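PDB 3EMF: Hia (Adhesin) from Haemophilus influenzae, which probably mediates attachment of the bacterium to host cells as a trimeric autotransporter adhesin, represented here by its binding domain BD2. Local coordinates for residues V5-K10 and V60-K65; L41-K44 and L50-E53; Q99-S104 and T110-L115. One frame throughout, in Å; residues are numbered along the deposited sequence.

Interaction 1: residues V5-K10 and V60-K65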
loop_
_atom_site.group_PDB
_atom_site.type_symbol
_atom_site.label_atom_id
_atom_site.label_comp_id
_atom_site.label_asym_id
_atom_site.label_seq_id
_atom_site.Cartn_x
_atom_site.Cartn_y
_atom_site.Cartn_z
ATOM N N VAL A 5 -4.905 -23.889 -2.460
ATOM C CA VAL A 5 -5.858 -23.060 -1.734
ATOM C C VAL A 5 -6.461 -22.016 -2.663
ATOM O O VAL A 5 -5.744 -21.331 -3.394
ATOM C CB VAL A 5 -5.181 -22.334 -0.549
ATOM C CG1 VAL A 5 -6.139 -21.334 0.094
ATOM C CG2 VAL A 5 -4.663 -23.339 0.469
ATOM N N THR A 6 -7.782 -21.890 -2.620
ATOM C CA THR A 6 -8.486 -20.905 -3.435
ATOM C C THR A 6 -9.565 -20.192 -2.623
ATOM O O THR A 6 -9.968 -20.666 -1.572
ATOM C CB THR A 6 -9.150 -21.565 -4.658
ATOM O OG1 THR A 6 -10.247 -22.391 -4.231
ATOM C CG2 THR A 6 -8.140 -22.418 -5.414
ATOM N N ASN A 7 -10.008 -19.038 -3.107
ATOM C CA ASN A 7 -11.207 -18.415 -2.568
ATOM C C ASN A 7 -11.970 -17.719 -3.690
ATOM O O ASN A 7 -11.539 -17.759 -4.840
ATOM C CB ASN A 7 -10.893 -17.496 -1.367
ATOM C CG ASN A 7 -10.001 -16.332 -1.726
ATOM O OD1 ASN A 7 -10.104 -15.779 -2.818
ATOM N ND2 ASN A 7 -9.125 -15.942 -0.796
ATOM N N LYS A 8 -13.108 -17.112 -3.369
ATOM C CA LYS A 8 -14.024 -16.613 -4.396
ATOM C C LYS A 8 -13.889 -15.115 -4.668
ATOM O O LYS A 8 -14.672 -14.554 -5.419
ATOM C CB LYS A 8 -15.476 -16.934 -4.012
ATOM C CG LYS A 8 -15.958 -18.329 -4.380
ATOM C CD LYS A 8 -17.361 -18.565 -3.811
ATOM C CE LYS A 8 -18.000 -19.845 -4.339
ATOM N NZ LYS A 8 -19.456 -19.942 -3.985
ATOM N N LEU A 9 -12.890 -14.471 -4.067
ATOM C CA LEU A 9 -12.637 -13.050 -4.306
ATOM C C LEU A 9 -12.440 -12.708 -5.778
ATOM O O LEU A 9 -11.684 -13.377 -6.495
ATOM C CB LEU A 9 -11.397 -12.576 -3.533
ATOM C CG LEU A 9 -11.480 -12.596 -2.008
ATOM C CD1 LEU A 9 -10.091 -12.316 -1.387
ATOM C CD2 LEU A 9 -12.542 -11.605 -1.508
ATOM N N LYS A 10 -13.089 -11.631 -6.206
ATOM C CA LYS A 10 -12.945 -11.141 -7.577
ATOM C C LYS A 10 -12.133 -9.861 -7.566
ATOM O O LYS A 10 -11.848 -9.298 -6.510
ATOM C CB LYS A 10 -14.310 -10.852 -8.202
ATOM C CG LYS A 10 -15.339 -11.961 -8.042
ATOM C CD LYS A 10 -16.702 -11.528 -8.582
ATOM C CE LYS A 10 -17.767 -12.592 -8.328
ATOM N NZ LYS A 10 -17.454 -13.874 -9.032
ATOM N N VAL A 60 -1.827 -16.322 -2.283
ATOM C CA VAL A 60 -0.770 -15.514 -2.881
ATOM C C VAL A 60 -1.333 -14.757 -4.080
ATOM O O VAL A 60 -0.980 -13.616 -4.300
ATOM C CB VAL A 60 0.455 -16.374 -3.267
ATOM C CG1 VAL A 60 1.523 -15.522 -3.974
ATOM C CG2 VAL A 60 1.024 -17.055 -2.005
ATOM N N GLY A 61 -2.239 -15.377 -4.840
ATOM C CA GLY A 61 -2.918 -14.647 -5.887
ATOM C C GLY A 61 -3.609 -13.380 -5.384
ATOM O O GLY A 61 -3.640 -12.353 -6.074
ATOM N N ASN A 62 -4.181 -13.448 -4.188
ATOM C CA ASN A 62 -4.812 -12.280 -3.579
ATOM C C ASN A 62 -3.781 -11.174 -3.323
ATOM O O ASN A 62 -4.040 -10.005 -3.587
ATOM C CB ASN A 62 -5.474 -12.638 -2.244
ATOM C CG ASN A 62 -6.675 -13.568 -2.375
ATOM O OD1 ASN A 62 -7.333 -13.658 -3.421
ATOM N ND2 ASN A 62 -6.979 -14.268 -1.273
ATOM N N LEU A 63 -2.609 -11.541 -2.802
ATOM C CA LEU A 63 -1.570 -10.543 -2.506
ATOM C C LEU A 63 -1.177 -9.805 -3.766
ATOM O O LEU A 63 -0.842 -8.626 -3.708
ATOM C CB LEU A 63 -0.323 -11.191 -1.920
ATOM C CG LEU A 63 -0.543 -12.124 -0.726
ATOM C CD1 LEU A 63 0.788 -12.577 -0.142
ATOM C CD2 LEU A 63 -1.363 -11.409 0.296
ATOM N N ARG A 64 -1.239 -10.510 -4.904
ATOM C CA ARG A 64 -0.792 -9.960 -6.169
ATOM C C ARG A 64 -1.787 -8.937 -6.694
ATOM O O ARG A 64 -1.514 -8.245 -7.661
ATOM C CB ARG A 64 -0.565 -11.070 -7.201
ATOM C CG ARG A 64 0.565 -12.020 -6.821
ATOM C CD ARG A 64 0.858 -13.042 -7.898
ATOM N NE ARG A 64 2.110 -13.730 -7.605
ATOM C CZ ARG A 64 2.245 -15.044 -7.517
ATOM N NH1 ARG A 64 1.202 -15.840 -7.734
ATOM N NH2 ARG A 64 3.427 -15.566 -7.229
ATOM N N LYS A 65 -2.943 -8.844 -6.048
ATOM C CA LYS A 65 -3.973 -7.909 -6.487
ATOM C C LYS A 65 -4.228 -6.801 -5.473
ATOM O O LYS A 65 -5.151 -6.004 -5.634
ATOM C CB LYS A 65 -5.277 -8.648 -6.773
ATOM C CG LYS A 65 -5.168 -9.671 -7.875
ATOM C CD LYS A 65 -6.567 -10.167 -8.238
ATOM C CE LYS A 65 -6.518 -11.087 -9.459
ATOM N NZ LYS A 65 -5.633 -12.269 -9.236
#

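Interaction 2: residues L41-K44 and L50-E53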
loop_
_atom_site.group_PDB
_atom_site.type_symbol
_atom_site.label_atom_id
_atom_site.label_comp_id
_atom_site.label_asym_id
_atom_site.label_seq_id
_atom_site.Cartn_x
_atom_site.Cartn_y
_atom_site.Cartn_z
ATOM N N LEU A 41 -12.315 -6.548 -2.146
ATOM C CA LEU A 41 -12.446 -7.145 -0.827
ATOM C C LEU A 41 -13.844 -6.972 -0.246
ATOM O O LEU A 41 -14.246 -7.711 0.651
ATOM C CB LEU A 41 -11.382 -6.576 0.123
ATOM C CG LEU A 41 -9.977 -7.146 -0.063
ATOM C CD1 LEU A 41 -8.991 -6.443 0.865
ATOM C CD2 LEU A 41 -9.963 -8.649 0.189
ATOM N N ASN A 42 -14.598 -6.016 -0.773
ATOM C CA ASN A 42 -15.849 -5.623 -0.132
ATOM C C ASN A 42 -17.117 -6.038 -0.876
ATOM O O ASN A 42 -18.162 -5.397 -0.730
ATOM C CB ASN A 42 -15.850 -4.114 0.092
ATOM C CG ASN A 42 -16.763 -3.700 1.224
ATOM O OD1 ASN A 42 -17.418 -2.659 1.160
ATOM N ND2 ASN A 42 -16.824 -4.522 2.265
ATOM N N GLU A 43 -17.036 -7.117 -1.652
ATOM C CA GLU A 43 -18.187 -7.576 -2.438
ATOM C C GLU A 43 -19.255 -8.279 -1.584
ATOM O O GLU A 43 -18.957 -9.174 -0.788
ATOM C CB GLU A 43 -17.742 -8.476 -3.597
ATOM C CG GLU A 43 -18.770 -8.582 -4.736
ATOM C CD GLU A 43 -18.245 -9.351 -5.954
ATOM O OE1 GLU A 43 -17.129 -9.909 -5.877
ATOM O OE2 GLU A 43 -18.949 -9.401 -6.990
ATOM N N LYS A 44 -20.503 -7.873 -1.780
ATOM C CA LYS A 44 -21.619 -8.352 -0.957
ATOM C C LYS A 44 -22.599 -9.201 -1.749
ATOM O O LYS A 44 -22.590 -9.186 -2.989
ATOM C CB LYS A 44 -22.347 -7.159 -0.340
ATOM C CG LYS A 44 -21.582 -6.547 0.805
ATOM C CD LYS A 44 -22.061 -5.153 1.116
ATOM C CE LYS A 44 -21.654 -4.780 2.528
ATOM N NZ LYS A 44 -20.256 -5.186 2.788
ATOM N N LEU A 50 -20.880 -10.071 3.233
ATOM C CA LEU A 50 -19.722 -10.313 2.380
ATOM C C LEU A 50 -19.748 -11.709 1.747
ATOM O O LEU A 50 -19.941 -12.708 2.436
ATOM C CB LEU A 50 -18.443 -10.112 3.197
ATOM C CG LEU A 50 -18.174 -8.687 3.696
ATOM C CD1 LEU A 50 -17.132 -8.652 4.820
ATOM C CD2 LEU A 50 -17.723 -7.815 2.540
ATOM N N LEU A 51 -19.558 -11.778 0.431
ATOM C CA LEU A 51 -19.483 -13.070 -0.255
ATOM C C LEU A 51 -18.381 -13.941 0.335
ATOM O O LEU A 51 -18.550 -15.149 0.514
ATOM C CB LEU A 51 -19.212 -12.890 -1.757
ATOM C CG LEU A 51 -20.369 -12.848 -2.761
ATOM C CD1 LEU A 51 -21.564 -13.674 -2.281
ATOM C CD2 LEU A 51 -20.777 -11.423 -3.020
ATOM N N VAL A 52 -17.234 -13.328 0.604
ATOM C CA VAL A 52 -16.107 -14.049 1.180
ATOM C C VAL A 52 -15.887 -13.559 2.598
ATOM O O VAL A 52 -15.543 -12.397 2.815
ATOM C CB VAL A 52 -14.814 -13.879 0.329
ATOM C CG1 VAL A 52 -13.663 -14.658 0.949
ATOM C CG2 VAL A 52 -15.060 -14.343 -1.124
ATOM N N GLU A 53 -16.115 -14.449 3.561
ATOM C CA GLU A 53 -16.045 -14.116 4.968
ATOM C C GLU A 53 -14.620 -13.819 5.434
ATOM O O GLU A 53 -13.643 -14.288 4.850
ATOM C CB GLU A 53 -16.615 -15.269 5.803
ATOM C CG GLU A 53 -18.134 -15.325 5.840
ATOM C CD GLU A 53 -18.765 -15.844 4.542
ATOM O OE1 GLU A 53 -18.031 -16.400 3.687
ATOM O OE2 GLU A 53 -20.004 -15.700 4.393
HETATM O O HOH W 1 -16.652 -10.638 -0.398
#

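Interaction 3: residues Q99-S104 and T110-L115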
loop_
_atom_site.group_PDB
_atom_site.type_symbol
_atom_site.label_atom_id
_atom_site.label_comp_id
_atom_site.label_asym_id
_atom_site.label_seq_id
_atom_site.Cartn_x
_atom_site.Cartn_y
_atom_site.Cartn_z
ATOM N N GLN A 99 10.967 22.428 -5.172
ATOM C CA GLN A 99 11.920 21.561 -4.490
ATOM C C GLN A 99 11.167 20.472 -3.712
ATOM O O GLN A 99 10.180 20.747 -3.033
ATOM C CB GLN A 99 12.782 22.393 -3.533
ATOM C CG GLN A 99 14.171 21.823 -3.280
ATOM C CD GLN A 99 15.028 22.713 -2.394
ATOM O OE1 GLN A 99 14.704 22.929 -1.223
ATOM N NE2 GLN A 99 16.137 23.222 -2.944
ATOM N N VAL A 100 11.625 19.234 -3.832
ATOM C CA VAL A 100 11.010 18.119 -3.117
ATOM C C VAL A 100 12.103 17.341 -2.426
ATOM O O VAL A 100 13.060 16.906 -3.064
ATOM C CB VAL A 100 10.270 17.139 -4.068
ATOM C CG1 VAL A 100 9.784 15.926 -3.289
ATOM C CG2 VAL A 100 9.117 17.832 -4.773
ATOM N N THR A 101 11.956 17.168 -1.119
ATOM C CA THR A 101 12.952 16.491 -0.308
ATOM C C THR A 101 12.240 15.491 0.598
ATOM O O THR A 101 11.028 15.594 0.807
ATOM C CB THR A 101 13.730 17.498 0.568
ATOM O OG1 THR A 101 12.800 18.376 1.217
ATOM C CG2 THR A 101 14.691 18.341 -0.282
ATOM N N SER A 102 12.989 14.529 1.133
ATOM C CA SER A 102 12.409 13.531 2.026
ATOM C C SER A 102 13.323 13.148 3.182
ATOM O O SER A 102 14.547 13.298 3.113
ATOM C CB SER A 102 11.974 12.269 1.270
ATOM O OG SER A 102 13.053 11.643 0.593
ATOM N N THR A 103 12.694 12.651 4.239
ATOM C CA THR A 103 13.375 12.157 5.419
ATOM C C THR A 103 12.626 10.903 5.838
ATOM O O THR A 103 11.455 10.761 5.518
ATOM C CB THR A 103 13.290 13.164 6.581
ATOM O OG1 THR A 103 11.928 13.274 7.004
ATOM C CG2 THR A 103 13.781 14.538 6.157
ATOM N N SER A 104 13.303 9.998 6.543
ATOM C CA SER A 104 12.676 8.795 7.086
ATOM C C SER A 104 13.188 8.498 8.496
ATOM O O SER A 104 14.365 8.684 8.788
ATOM C CB SER A 104 12.927 7.584 6.179
ATOM O OG SER A 104 11.981 7.526 5.127
ATOM N N THR A 110 8.608 11.428 5.493
ATOM C CA THR A 110 8.146 12.787 5.225
ATOM C C THR A 110 8.582 13.297 3.859
ATOM O O THR A 110 9.766 13.284 3.529
ATOM C CB THR A 110 8.664 13.769 6.292
ATOM O OG1 THR A 110 8.197 13.345 7.568
ATOM C CG2 THR A 110 8.156 15.185 6.026
ATOM N N ILE A 111 7.617 13.734 3.063
ATOM C CA ILE A 111 7.921 14.431 1.836
ATOM C C ILE A 111 7.617 15.911 2.015
ATOM O O ILE A 111 6.523 16.285 2.424
ATOM C CB ILE A 111 7.112 13.891 0.644
ATOM C CG1 ILE A 111 7.219 12.370 0.563
ATOM C CG2 ILE A 111 7.617 14.537 -0.626
ATOM C CD1 ILE A 111 8.569 11.881 0.071
ATOM N N THR A 112 8.597 16.750 1.704
ATOM C CA THR A 112 8.489 18.172 1.967
ATOM C C THR A 112 8.586 18.958 0.679
ATOM O O THR A 112 9.458 18.695 -0.150
ATOM C CB THR A 112 9.623 18.627 2.894
ATOM O OG1 THR A 112 9.560 17.887 4.115
ATOM C CG2 THR A 112 9.514 20.131 3.187
ATOM N N PHE A 113 7.698 19.937 0.525
ATOM C CA PHE A 113 7.612 20.708 -0.706
ATOM C C PHE A 113 7.925 22.164 -0.442
ATOM O O PHE A 113 7.360 22.764 0.464
ATOM C CB PHE A 113 6.212 20.597 -1.302
ATOM C CG PHE A 113 5.814 19.203 -1.611
ATOM C CD1 PHE A 113 5.352 18.365 -0.607
ATOM C CD2 PHE A 113 5.936 18.707 -2.896
ATOM C CE1 PHE A 113 4.995 17.070 -0.881
ATOM C CE2 PHE A 113 5.578 17.414 -3.175
ATOM C CZ PHE A 113 5.105 16.591 -2.162
ATOM N N ALA A 114 8.819 22.727 -1.247
ATOM C CA ALA A 114 9.234 24.109 -1.069
ATOM C C ALA A 114 9.559 24.728 -2.424
ATOM O O ALA A 114 9.579 24.031 -3.430
ATOM C CB ALA A 114 10.437 24.177 -0.138
ATOM N N LEU A 115 9.822 26.030 -2.448
ATOM C CA LEU A 115 10.147 26.720 -3.693
ATOM C C LEU A 115 11.616 26.559 -4.073
ATOM O O LEU A 115 12.504 26.877 -3.278
ATOM C CB LEU A 115 9.806 28.199 -3.575
ATOM C CG LEU A 115 8.364 28.609 -3.869
ATOM C CD1 LEU A 115 7.386 27.569 -3.372
ATOM C CD2 LEU A 115 8.075 29.975 -3.256
HETATM O O HOH W 2 11.787 20.655 0.088
HETATM O O HOH W 3 10.052 11.471 8.890
#

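Interaction 1: residues V5-K10 and V60-K65
Asn7 ND2, the atom that leads toward Asn62, is hydrogen-bonded to the carbonyl O of Ala57 and also lies 2.8 Å from the atom modelled as ND2 of Asn62. The amide of Asn62 is probably turned over in the model; reversed, it may accept a hydrogen bond from Asn7. The two side chains come from opposite directions, and their amide planes are only 9° apart, so the groups meet almost coplanar. With chi1 at 63°, Asn7 CG sits between the backbone N and the carbonyl carbon, which lets OD1 fold back over its own chain. There it takes a weak hydrogen bond from Leu9 N (3.3 Å), in the pattern of an Asx turn. Leu9 CD1 lies 3.8 Å from Asn62 CG, and the leucine crosses the asparagine at about a right angle. Asn62 rides on the short helix 60-63, where its backbone N is bonded to Thr59 OG1. Val60 of the third subunit packs on both Asn7 and Leu9, and Leu63 of that subunit on Asn62. The contact thus sets the N-terminal loop of the BD2 fragment against a helix at the trimer interface. The bond to Ala57 O, helped by the weak bond to OD1, probably sets the rotation of the Asn7 amide, so it would present N-H rather than a carbonyl to the buried Asn62.

Interaction 2: residues L41-K44 and L50-E53
Leu50 meets Lys44 in an isolated beta bridge that closes a short loop between helix 24-30 and helix 60-63, in the N-terminal part of BD2. The leucine can be followed outward from the bridge. Its CA makes a C-H...O contact with Glu43 O (3.5 Å), and CB stays near the same oxygen. Chi1 of -66° sets CG beside the backbone N and brings it to 4.2 Å from Lys44 NZ. At the tip, methyl CD2 does most of the touching: Asn42 ND2 lies 3.4 Å from Leu50 CD2, and Lys44 NZ 3.7 Å from it. The lysine is bent at its last torsion (chi4 44°), which curls the ammonium back over the leucine, so the polar ends of Asn42 and Lys44 both lie against an apolar methyl. Leu41 O approaches this methyl too, but its hydrogen bond goes to Arg64 NH2 of the third subunit. That arginine packs on Leu50 and is also bonded to Val52 O, so the bridged loop is held against a neighbouring chain. Asn22 OD1 accepts from Lys44 N and so holds the 41-44 side of the bridge. The polar centre is Glu43 O, which takes Leu51 N at 2.9 Å in a nearly straight bond, the N-H...O angle being 166°. A water donates a second hydrogen bond to Glu43 O at 2.8 Å, and the oxygen of this water accepts from Val52 N at 2.9 Å.

Interaction 3: residues Q99-S104 and T110-L115
The antiparallel beta hairpin 99-105/108-114 belongs to the Trp ring domain, and this contact is its ladder. Gln99 with Ala114, Thr101 with Thr112 and Thr103 with Thr110 are the hydrogen-bonded pairs, each with two N-H...O bonds; the shortest runs from Gln99 N to Ala114 O, 2.7 Å. One face of the sheet carries Val100, Ser102, Ile111 and Phe113. Val100 CG1 meets Ile111 CG2 at 3.7 Å, while its other methyl, CG2, lies obliquely against the Phe113 ring, 3.8 Å from CD2. A chi2 of -73° swings Ile111 CD1 across to Ser102 CB (3.6 Å); Ser102 OG is bonded to Ser72 OG of the second subunit. Phe113 meets Phe113 of both other subunits, and residues 110-113 pair in parallel with a strand of the second subunit, so the sheet continues into that subunit. The opposite face carries Gln99, Ala114 and the four threonines, with two waters among them. With Thr101 OG1 between N and the carbonyl carbon (chi1 48°), one water lies 2.7 Å from Thr101 OG1 and donates to Thr112 O. A second water joins the hydroxyls of the last pair, 3.2 Å from Thr103 OG1 and 2.9 Å from Thr110 OG1.

Interactions 1 and 2 form one neighbourhood: their centres are 13 Å apart, and residues 41-53 are nested in the loop that interaction 1 closes. They touch directly, Leu9 CD1 packing on Leu41 CD2 at 4.0 Å and Leu9 N lying 3.7 Å from Val52 CG2. They are also joined between chains, since Arg64 of interaction 1 reaches Leu41 O and Val52 O in the interaction 2 segments of the second subunit. Interaction 3 lies on the other side of the chain's centre, about 36 Å from interaction 1 and 39 Å from interaction 2 between centres, with no touch. No ligand site connects them; the trimer interface is their shared setting.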